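Local coordinates for YusO protein (Bacillus subtilis, PDB 1S3J), which represses the multidrug resistance operon mdtRP by binding directly to its promoter region as a homodimer of the MarR family, at residues A[114-117]-A[118-122]; A[104-107]-A[108-111]; A[21-24]-A[25-29]; A[55-58]-A[59-63]. One frame throughout, in Å; residues are numbered along the deposited sequence.

Contact 1 (A[114-117]-A[118-122]); sequences AIMA and RYLSF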
loop_
_atom_site.group_PDB
_atom_site.type_symbol
_atom_site.label_atom_id
_atom_site.label_comp_id
_atom_site.label_asym_id
_atom_site.label_seq_id
_atom_site.Cartn_x
_atom_site.Cartn_y
_atom_site.Cartn_z
ATOM N N ALA A 114 3.575 -13.568 11.386
ATOM C CA ALA A 114 2.605 -14.612 11.610
ATOM C C ALA A 114 1.442 -14.521 10.634
ATOM O O ALA A 114 0.947 -15.547 10.181
ATOM C CB ALA A 114 2.105 -14.567 13.050
ATOM N N ILE A 115 1.005 -13.308 10.306
ATOM C CA ILE A 115 -0.028 -13.121 9.274
ATOM C C ILE A 115 0.444 -13.587 7.886
ATOM O O ILE A 115 -0.248 -14.335 7.200
ATOM C CB ILE A 115 -0.476 -11.646 9.209
ATOM C CG1 ILE A 115 -1.439 -11.347 10.357
ATOM C CG2 ILE A 115 -1.150 -11.329 7.868
ATOM C CD1 ILE A 115 -1.665 -9.866 10.638
HETATM N N MSE A 116 1.624 -13.147 7.482
HETATM C CA MSE A 116 2.177 -13.495 6.171
HETATM C C MSE A 116 2.368 -14.993 6.044
HETATM O O MSE A 116 2.048 -15.575 5.021
HETATM C CB MSE A 116 3.525 -12.792 5.940
HETATM C CG MSE A 116 4.083 -12.965 4.523
HETATM SE SE MSE A 116 2.869 -12.319 3.125
HETATM C CE MSE A 116 2.148 -10.792 3.989
ATOM N N ALA A 117 2.871 -15.607 7.113
ATOM C CA ALA A 117 3.231 -17.018 7.115
ATOM C C ALA A 117 2.011 -17.929 7.044
ATOM O O ALA A 117 2.155 -19.093 6.712
ATOM C CB ALA A 117 4.082 -17.366 8.355
ATOM N N ARG A 118 0.823 -17.418 7.358
ATOM C CA ARG A 118 -0.400 -18.195 7.154
ATOM C C ARG A 118 -0.667 -18.358 5.668
ATOM O O ARG A 118 -1.150 -19.395 5.227
ATOM C CB ARG A 118 -1.615 -17.542 7.820
ATOM C CG ARG A 118 -1.686 -17.775 9.326
ATOM C CD ARG A 118 -3.071 -17.558 9.965
ATOM N NE ARG A 118 -4.056 -16.935 9.075
ATOM C CZ ARG A 118 -4.209 -15.615 8.898
ATOM N NH1 ARG A 118 -3.429 -14.739 9.528
ATOM N NH2 ARG A 118 -5.149 -15.166 8.067
ATOM N N TYR A 119 -0.355 -17.326 4.899
ATOM C CA TYR A 119 -0.485 -17.402 3.453
ATOM C C TYR A 119 0.656 -18.207 2.855
ATOM O O TYR A 119 0.419 -19.113 2.085
ATOM C CB TYR A 119 -0.565 -16.014 2.834
ATOM C CG TYR A 119 -1.768 -15.239 3.278
ATOM C CD1 TYR A 119 -2.938 -15.236 2.533
ATOM C CD2 TYR A 119 -1.739 -14.504 4.451
ATOM C CE1 TYR A 119 -4.054 -14.517 2.967
ATOM C CE2 TYR A 119 -2.837 -13.789 4.888
ATOM C CZ TYR A 119 -3.987 -13.798 4.154
ATOM O OH TYR A 119 -5.069 -13.072 4.600
ATOM N N LEU A 120 1.883 -17.914 3.261
ATOM C CA LEU A 120 3.066 -18.528 2.664
ATOM C C LEU A 120 3.148 -20.027 2.902
ATOM O O LEU A 120 3.761 -20.743 2.113
ATOM C CB LEU A 120 4.339 -17.855 3.190
ATOM C CG LEU A 120 4.483 -16.389 2.784
ATOM C CD1 LEU A 120 5.755 -15.775 3.376
ATOM C CD2 LEU A 120 4.441 -16.222 1.262
ATOM N N SER A 121 2.517 -20.511 3.971
ATOM C CA SER A 121 2.590 -21.918 4.310
ATOM C C SER A 121 1.865 -22.844 3.312
ATOM O O SER A 121 2.101 -24.045 3.348
ATOM C CB SER A 121 2.089 -22.166 5.730
ATOM O OG SER A 121 0.726 -21.815 5.849
ATOM N N PHE A 122 1.012 -22.282 2.439
ATOM C CA PHE A 122 0.377 -23.013 1.347
ATOM C C PHE A 122 1.339 -23.258 0.182
ATOM O O PHE A 122 0.998 -23.969 -0.746
ATOM C CB PHE A 122 -0.822 -22.232 0.791
ATOM C CG PHE A 122 -2.025 -22.202 1.708
ATOM C CD1 PHE A 122 -3.028 -23.158 1.594
ATOM C CD2 PHE A 122 -2.160 -21.210 2.666
ATOM C CE1 PHE A 122 -4.147 -23.114 2.427
ATOM C CE2 PHE A 122 -3.270 -21.177 3.513
ATOM C CZ PHE A 122 -4.260 -22.120 3.389
#
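The ring of Y119 presents an edge to the backbone of the preceding turn: the carbonyl oxygen of M116 lies in the plane of the ring, and I115 O approaches the same rim, 3.1 Å from Y119 CD2. The R118 guanidinium stands oblique to A114 O and to I115 CA, which is 3.8 Å from R118 NH1. Both residues belong to the last turns of helix 99-120 in this MarR-type fold, where i to i+4 bonding becomes uneven. L120 N reaches M116 O with a near-straight bond (162° at the hydrogen) in the carbonyl plane. By contrast, R118 N makes a weak bond to A114 O and a 3.3 Å bond to I115 O, which it meets from well above the carbonyl plane. The polar ends of R118 and Y119 share a partner on helix 4-32: E25 forms a salt bridge with the arginine and a hydrogen bond with the tyrosine hydroxyl, a pairing that would be expected to steady its carboxylate charge. I115 and M116, a selenomethionine here, also pack on helix 4-32, on M26 and I22 respectively. M116 and L120 additionally face the second subunit, on its Q12 and I11. Within the helix a chi1 of -173° carries M116 CG to the side facing L120; the two side chains cross at an angle, and M116 CG sits 3.5 Å from L120 CD1, tighter than an ordinary carbon contact.

Contact 2 (A[104-107]-A[108-111]); sequences KFEE and VLAG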
loop_
_atom_site.group_PDB
_atom_site.type_symbol
_atom_site.label_atom_id
_atom_site.label_comp_id
_atom_site.label_asym_id
_atom_site.label_seq_id
_atom_site.Cartn_x
_atom_site.Cartn_y
_atom_site.Cartn_z
ATOM N N LYS A 104 8.617 -3.415 21.453
ATOM C CA LYS A 104 7.381 -3.079 20.756
ATOM C C LYS A 104 7.541 -3.284 19.253
ATOM O O LYS A 104 6.611 -3.770 18.600
ATOM C CB LYS A 104 6.941 -1.640 21.048
ATOM C CG LYS A 104 5.461 -1.369 20.786
ATOM C CD LYS A 104 4.577 -2.321 21.576
ATOM C CE LYS A 104 3.167 -1.866 21.618
ATOM N NZ LYS A 104 2.416 -2.570 22.680
ATOM N N PHE A 105 8.720 -2.947 18.722
ATOM C CA PHE A 105 9.004 -3.159 17.304
ATOM C C PHE A 105 9.003 -4.650 16.971
ATOM O O PHE A 105 8.648 -5.039 15.847
ATOM C CB PHE A 105 10.341 -2.546 16.890
ATOM C CG PHE A 105 10.744 -2.879 15.485
ATOM C CD1 PHE A 105 10.074 -2.309 14.404
ATOM C CD2 PHE A 105 11.747 -3.794 15.236
ATOM C CE1 PHE A 105 10.431 -2.628 13.099
ATOM C CE2 PHE A 105 12.111 -4.123 13.929
ATOM C CZ PHE A 105 11.463 -3.536 12.866
ATOM N N GLU A 106 9.381 -5.473 17.955
ATOM C CA GLU A 106 9.509 -6.919 17.756
ATOM C C GLU A 106 8.148 -7.597 17.803
ATOM O O GLU A 106 7.888 -8.520 17.041
ATOM C CB GLU A 106 10.451 -7.526 18.799
ATOM C CG GLU A 106 11.401 -8.580 18.261
ATOM C CD GLU A 106 12.338 -8.058 17.188
ATOM O OE1 GLU A 106 13.101 -7.106 17.467
ATOM O OE2 GLU A 106 12.318 -8.617 16.059
ATOM N N GLU A 107 7.293 -7.114 18.705
ATOM C CA GLU A 107 5.918 -7.588 18.843
ATOM C C GLU A 107 5.092 -7.263 17.594
ATOM O O GLU A 107 4.326 -8.082 17.121
ATOM C CB GLU A 107 5.273 -6.954 20.075
ATOM C CG GLU A 107 5.860 -7.429 21.392
ATOM C CD GLU A 107 5.184 -6.805 22.617
ATOM O OE1 GLU A 107 4.474 -5.774 22.490
ATOM O OE2 GLU A 107 5.375 -7.359 23.728
ATOM N N VAL A 108 5.274 -6.067 17.051
ATOM C CA VAL A 108 4.592 -5.666 15.836
ATOM C C VAL A 108 5.084 -6.521 14.645
ATOM O O VAL A 108 4.283 -7.011 13.847
ATOM C CB VAL A 108 4.802 -4.162 15.556
ATOM C CG1 VAL A 108 4.269 -3.775 14.175
ATOM C CG2 VAL A 108 4.122 -3.306 16.636
ATOM N N LEU A 109 6.394 -6.713 14.543
ATOM C CA LEU A 109 6.971 -7.449 13.414
ATOM C C LEU A 109 6.559 -8.940 13.438
ATOM O O LEU A 109 6.229 -9.517 12.400
ATOM C CB LEU A 109 8.495 -7.317 13.421
ATOM C CG LEU A 109 9.233 -7.538 12.096
ATOM C CD1 LEU A 109 9.050 -6.350 11.150
ATOM C CD2 LEU A 109 10.726 -7.795 12.364
ATOM N N ALA A 110 6.578 -9.544 14.626
ATOM C CA ALA A 110 6.166 -10.934 14.795
ATOM C C ALA A 110 4.703 -11.092 14.425
ATOM O O ALA A 110 4.344 -12.059 13.773
ATOM C CB ALA A 110 6.426 -11.414 16.227
ATOM N N GLY A 111 3.867 -10.137 14.828
ATOM C CA GLY A 111 2.487 -10.087 14.391
ATOM C C GLY A 111 2.350 -10.088 12.870
ATOM O O GLY A 111 1.530 -10.837 12.316
#
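V108, L109, A110 and G111 each donate their backbone N-H to the carbonyl four residues earlier, on K104, F105, E106 and E107, the unbroken pattern of an alpha-helix in the middle of helix 99-120. The bonds are even in length: A110 N to E106 O measures 2.9 Å, and V108 N to K104 O, at 3.1 Å, is matched by the remaining two. V108, A110 and G111 give angles of 161° at the hydrogen, while L109 is somewhat more bent at 150°.

The side chains follow this spacing. F105 and L109 lie side by side and point the same way. In both, CG is anti to the backbone N, which brings the far end of the ring, F105 CZ, to 4.1 Å from L109 CD1. The other leucine branch, L109 CD2, stands 4.1 Å from E106 OE2, where the glutamate crosses it obliquely after a bend at chi2. V108 turns its CG2 back over the preceding turn, 3.2 Å from K104 O.

F105 also packs on L40, L43 and A44, and V108 on L40, so these two apply the helix to helix 37-49. Charged ends sit at the margins: E106 makes a salt bridge with K47 of helix 37-49, and K104 NZ hydrogen-bonds Q33 while keeping a long salt bridge, 3.8 Å, to E107 OE1. The chemistry therefore divides in two: F105 and V108 form the apolar part that meets helix 37-49, with L109 CD1 packed beside the ring, and the ionic and polar links bordering it probably depend for their strength on how far solvent screens them.

Contact 3 (A[21-24]-A[25-29]); sequences KIQP and EMLES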
loop_
_atom_site.group_PDB
_atom_site.type_symbol
_atom_site.label_atom_id
_atom_site.label_comp_id
_atom_site.label_asym_id
_atom_site.label_seq_id
_atom_site.Cartn_x
_atom_site.Cartn_y
_atom_site.Cartn_z
ATOM N N LYS A 21 -6.957 -8.447 1.266
ATOM C CA LYS A 21 -7.082 -9.445 2.328
ATOM C C LYS A 21 -6.044 -9.285 3.442
ATOM O O LYS A 21 -6.314 -9.617 4.601
ATOM C CB LYS A 21 -6.936 -10.837 1.720
ATOM C CG LYS A 21 -7.997 -11.825 2.140
ATOM C CD LYS A 21 -7.760 -13.182 1.451
ATOM C CE LYS A 21 -8.186 -13.212 -0.037
ATOM N NZ LYS A 21 -9.668 -13.150 -0.230
ATOM N N ILE A 22 -4.851 -8.810 3.091
ATOM C CA ILE A 22 -3.726 -8.798 4.026
ATOM C C ILE A 22 -3.564 -7.429 4.661
ATOM O O ILE A 22 -3.216 -7.341 5.834
ATOM C CB ILE A 22 -2.411 -9.245 3.339
ATOM C CG1 ILE A 22 -2.411 -10.754 3.106
ATOM C CG2 ILE A 22 -1.179 -8.911 4.191
ATOM C CD1 ILE A 22 -1.442 -11.210 2.011
ATOM N N GLN A 23 -3.826 -6.374 3.901
ATOM C CA GLN A 23 -3.709 -5.008 4.413
ATOM C C GLN A 23 -4.564 -4.747 5.652
ATOM O O GLN A 23 -4.014 -4.326 6.666
ATOM C CB GLN A 23 -3.988 -3.961 3.334
ATOM C CG GLN A 23 -3.580 -2.561 3.733
ATOM C CD GLN A 23 -4.749 -1.587 3.801
ATOM O OE1 GLN A 23 -5.856 -1.938 4.256
ATOM N NE2 GLN A 23 -4.506 -0.352 3.352
ATOM N N PRO A 24 -5.875 -4.995 5.605
ATOM C CA PRO A 24 -6.708 -4.822 6.806
ATOM C C PRO A 24 -6.173 -5.607 8.011
ATOM O O PRO A 24 -6.205 -5.088 9.128
ATOM C CB PRO A 24 -8.077 -5.365 6.376
ATOM C CG PRO A 24 -8.086 -5.197 4.900
ATOM C CD PRO A 24 -6.672 -5.456 4.454
ATOM N N GLU A 25 -5.673 -6.821 7.784
ATOM C CA GLU A 25 -5.156 -7.637 8.878
ATOM C C GLU A 25 -3.907 -7.012 9.495
ATOM O O GLU A 25 -3.747 -7.025 10.712
ATOM C CB GLU A 25 -4.859 -9.062 8.409
ATOM C CG GLU A 25 -5.581 -10.136 9.195
ATOM C CD GLU A 25 -5.304 -11.529 8.657
ATOM O OE1 GLU A 25 -5.381 -11.731 7.423
ATOM O OE2 GLU A 25 -5.014 -12.424 9.478
HETATM N N MSE A 26 -3.034 -6.467 8.649
HETATM C CA MSE A 26 -1.841 -5.773 9.113
HETATM C C MSE A 26 -2.258 -4.540 9.909
HETATM O O MSE A 26 -1.841 -4.375 11.043
HETATM C CB MSE A 26 -0.926 -5.342 7.955
HETATM C CG MSE A 26 -0.540 -6.434 6.961
HETATM SE SE MSE A 26 1.169 -7.254 7.334
HETATM C CE MSE A 26 0.594 -8.348 8.676
ATOM N N LEU A 27 -3.086 -3.687 9.312
ATOM C CA LEU A 27 -3.563 -2.461 9.974
ATOM C C LEU A 27 -4.237 -2.717 11.316
ATOM O O LEU A 27 -4.052 -1.950 12.242
ATOM C CB LEU A 27 -4.538 -1.685 9.087
ATOM C CG LEU A 27 -3.972 -1.019 7.828
ATOM C CD1 LEU A 27 -5.062 -0.209 7.122
ATOM C CD2 LEU A 27 -2.766 -0.143 8.134
ATOM N N GLU A 28 -5.016 -3.787 11.422
ATOM C CA GLU A 28 -5.750 -4.070 12.656
ATOM C C GLU A 28 -4.773 -4.515 13.756
ATOM O O GLU A 28 -4.936 -4.151 14.918
ATOM C CB GLU A 28 -6.852 -5.118 12.393
ATOM C CG GLU A 28 -7.627 -5.618 13.610
ATOM C CD GLU A 28 -8.257 -6.990 13.379
ATOM O OE1 GLU A 28 -8.224 -7.835 14.313
ATOM O OE2 GLU A 28 -8.778 -7.239 12.259
ATOM N N SER A 29 -3.761 -5.289 13.372
ATOM C CA SER A 29 -2.729 -5.770 14.295
ATOM C C SER A 29 -1.862 -4.629 14.833
ATOM O O SER A 29 -1.421 -4.665 15.984
ATOM C CB SER A 29 -1.832 -6.794 13.599
ATOM O OG SER A 29 -0.765 -7.198 14.438
#
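I22 and M26, the latter a selenomethionine, lie side by side and point the same way on helix 4-32, with I22 CG2 3.8 Å from M26 CG. The M26 CG atom also rests 3.0 Å from I22 O, so the side chain hugs the carbonyl its own backbone N bonds to. Q23 and L27 are set differently: they run across one another, and the bend of Q23 at chi2 (-117°) lays its amide against one leucine branch, with Q23 OE1 3.4 Å from L27 CD1. That is a van der Waals touch between an amide and a methyl. In the backbone of the same pair L27 N bonds Q23 O at 2.9 Å, almost perfectly straight (177°).

P24 has no N-H to give to the turn before, and the helix kinks there; P24 O still accepts from E28 N at 2.9 Å. E25 has its OE1 3.6 Å from K21 O, but its strongest polar partner, R118, lies on helix 99-120. With the packing of I22 on Y119 and of M26 on R112, this link applies one side of helix 4-32 to helix 99-120, while K21 meets A142 of the second subunit.

Contact 4 (A[55-58]-A[59-63]); sequences SEIA and ERMEV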
loop_
_atom_site.group_PDB
_atom_site.type_symbol
_atom_site.label_atom_id
_atom_site.label_comp_id
_atom_site.label_asym_id
_atom_site.label_seq_id
_atom_site.Cartn_x
_atom_site.Cartn_y
_atom_site.Cartn_z
ATOM N N SER A 55 16.740 14.810 10.878
ATOM C CA SER A 55 16.824 15.197 9.463
ATOM C C SER A 55 17.057 14.014 8.520
ATOM O O SER A 55 16.714 14.084 7.329
ATOM C CB SER A 55 17.931 16.247 9.253
ATOM O OG SER A 55 19.216 15.675 9.322
ATOM N N GLU A 56 17.660 12.945 9.039
ATOM C CA GLU A 56 17.914 11.753 8.249
ATOM C C GLU A 56 16.614 10.989 8.027
ATOM O O GLU A 56 16.314 10.580 6.917
ATOM C CB GLU A 56 18.951 10.842 8.924
ATOM C CG GLU A 56 20.386 11.356 8.837
ATOM C CD GLU A 56 21.380 10.437 9.529
ATOM O OE1 GLU A 56 21.170 10.077 10.715
ATOM O OE2 GLU A 56 22.374 10.058 8.881
ATOM N N ILE A 57 15.854 10.789 9.095
ATOM C CA ILE A 57 14.546 10.131 9.002
ATOM C C ILE A 57 13.621 10.925 8.091
ATOM O O ILE A 57 12.947 10.351 7.251
ATOM C CB ILE A 57 13.928 9.974 10.402
ATOM C CG1 ILE A 57 14.659 8.868 11.154
ATOM C CG2 ILE A 57 12.446 9.654 10.320
ATOM C CD1 ILE A 57 14.219 8.712 12.579
ATOM N N ALA A 58 13.603 12.244 8.257
ATOM C CA ALA A 58 12.764 13.102 7.435
ATOM C C ALA A 58 13.077 12.856 5.968
ATOM O O ALA A 58 12.177 12.702 5.159
ATOM C CB ALA A 58 12.978 14.560 7.792
ATOM N N GLU A 59 14.367 12.776 5.660
ATOM C CA GLU A 59 14.871 12.562 4.304
ATOM C C GLU A 59 14.381 11.237 3.718
ATOM O O GLU A 59 13.833 11.217 2.619
ATOM C CB GLU A 59 16.402 12.580 4.338
ATOM C CG GLU A 59 17.116 12.928 3.047
ATOM C CD GLU A 59 18.613 13.163 3.264
ATOM O OE1 GLU A 59 19.086 13.047 4.427
ATOM O OE2 GLU A 59 19.322 13.476 2.274
ATOM N N ARG A 60 14.579 10.143 4.459
ATOM C CA ARG A 60 14.167 8.812 4.002
ATOM C C ARG A 60 12.651 8.718 3.811
ATOM O O ARG A 60 12.175 7.973 2.955
ATOM C CB ARG A 60 14.610 7.720 4.983
ATOM C CG ARG A 60 16.114 7.493 5.057
ATOM C CD ARG A 60 16.619 7.217 6.469
ATOM N NE ARG A 60 18.078 7.171 6.525
ATOM C CZ ARG A 60 18.815 6.067 6.425
ATOM N NH1 ARG A 60 18.245 4.873 6.255
ATOM N NH2 ARG A 60 20.140 6.156 6.493
HETATM N N MSE A 61 11.903 9.467 4.615
HETATM C CA MSE A 61 10.443 9.445 4.552
HETATM C C MSE A 61 9.880 10.501 3.602
HETATM O O MSE A 61 8.681 10.508 3.339
HETATM C CB MSE A 61 9.863 9.641 5.945
HETATM C CG MSE A 61 10.253 8.539 6.885
HETATM SE SE MSE A 61 9.383 8.665 8.593
HETATM C CE MSE A 61 7.562 8.048 8.064
ATOM N N GLU A 62 10.750 11.380 3.102
ATOM C CA GLU A 62 10.373 12.518 2.258
ATOM C C GLU A 62 9.233 13.322 2.886
ATOM O O GLU A 62 8.182 13.549 2.276
ATOM C CB GLU A 62 10.082 12.066 0.812
ATOM C CG GLU A 62 11.293 11.366 0.177
ATOM C CD GLU A 62 11.135 11.046 -1.298
ATOM O OE1 GLU A 62 10.590 9.963 -1.628
ATOM O OE2 GLU A 62 11.585 11.870 -2.126
ATOM N N VAL A 63 9.470 13.731 4.128
ATOM C CA VAL A 63 8.579 14.614 4.865
ATOM C C VAL A 63 9.404 15.681 5.584
ATOM O O VAL A 63 10.622 15.597 5.639
ATOM C CB VAL A 63 7.741 13.838 5.897
ATOM C CG1 VAL A 63 6.883 12.775 5.208
ATOM C CG2 VAL A 63 8.641 13.202 6.979
#
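M61, a selenomethionine, has its CB 3.4 Å from I57 O. Its CG, anti to the carbonyl carbon (chi1 -62°), stays close to the same oxygen, M61 CG to I57 O being 3.3 Å, and M61 SE then settles 3.7 Å from I57 CG2. The two side chains lie alongside each other, pointing the same way; a bend about the CG-SE bond (chi3) sets the terminal CE, and M61 as a whole packs on A38 and F41 of helix 37-49 and on M71 of helix 65-77. I57 in turn touches V42 and V68 of those two helices. This places the pair inside the three-helix core of a winged helix-turn-helix domain: residues 54-77 are the predicted DNA-binding helix-turn-helix, with helix 54-61 its first helix and 65-77 its second, the one that in relatives enters the DNA groove.

The turn starts here with a Schellman motif. E62 takes positive phi (50°), and V63 N returns to A58 O at 3.1 Å with a nearly straight approach (169°). M61 N bonds I57 O and adds a weak bond to A58 O, which thus receives donors from both M61 and V63. V63 CG2 lies 4.0 Å from A58 O, and V63 itself packs on V68. R60, which also touches H49, lays its CD 3.4 Å from E56 O, which sits in the plane of the guanidinium at its edge, while E56 OE1 hydrogen-bonds K53 N.

In the fold
From the N terminus the chain meets contact 3 on helix 4-32, then contact 4 in the helix-turn-helix, then contacts 2 and 1 along helix 99-120. Each joins adjoining segments, so none closes a long loop; they come in series, without nesting or crossing. Contacts 1 and 3 nevertheless touch in space, through the shared E25 and through I115 CD1 to M26 CE at 3.4 Å, binding helices 99-120 and 4-32 beside the dimer interface. Contact 2, its centre 16 Å from that of contact 1, links helix 99-120 to helix 37-49. Helix 37-49 also packs on contact 4, whose centre is about 32 Å from that of contact 1.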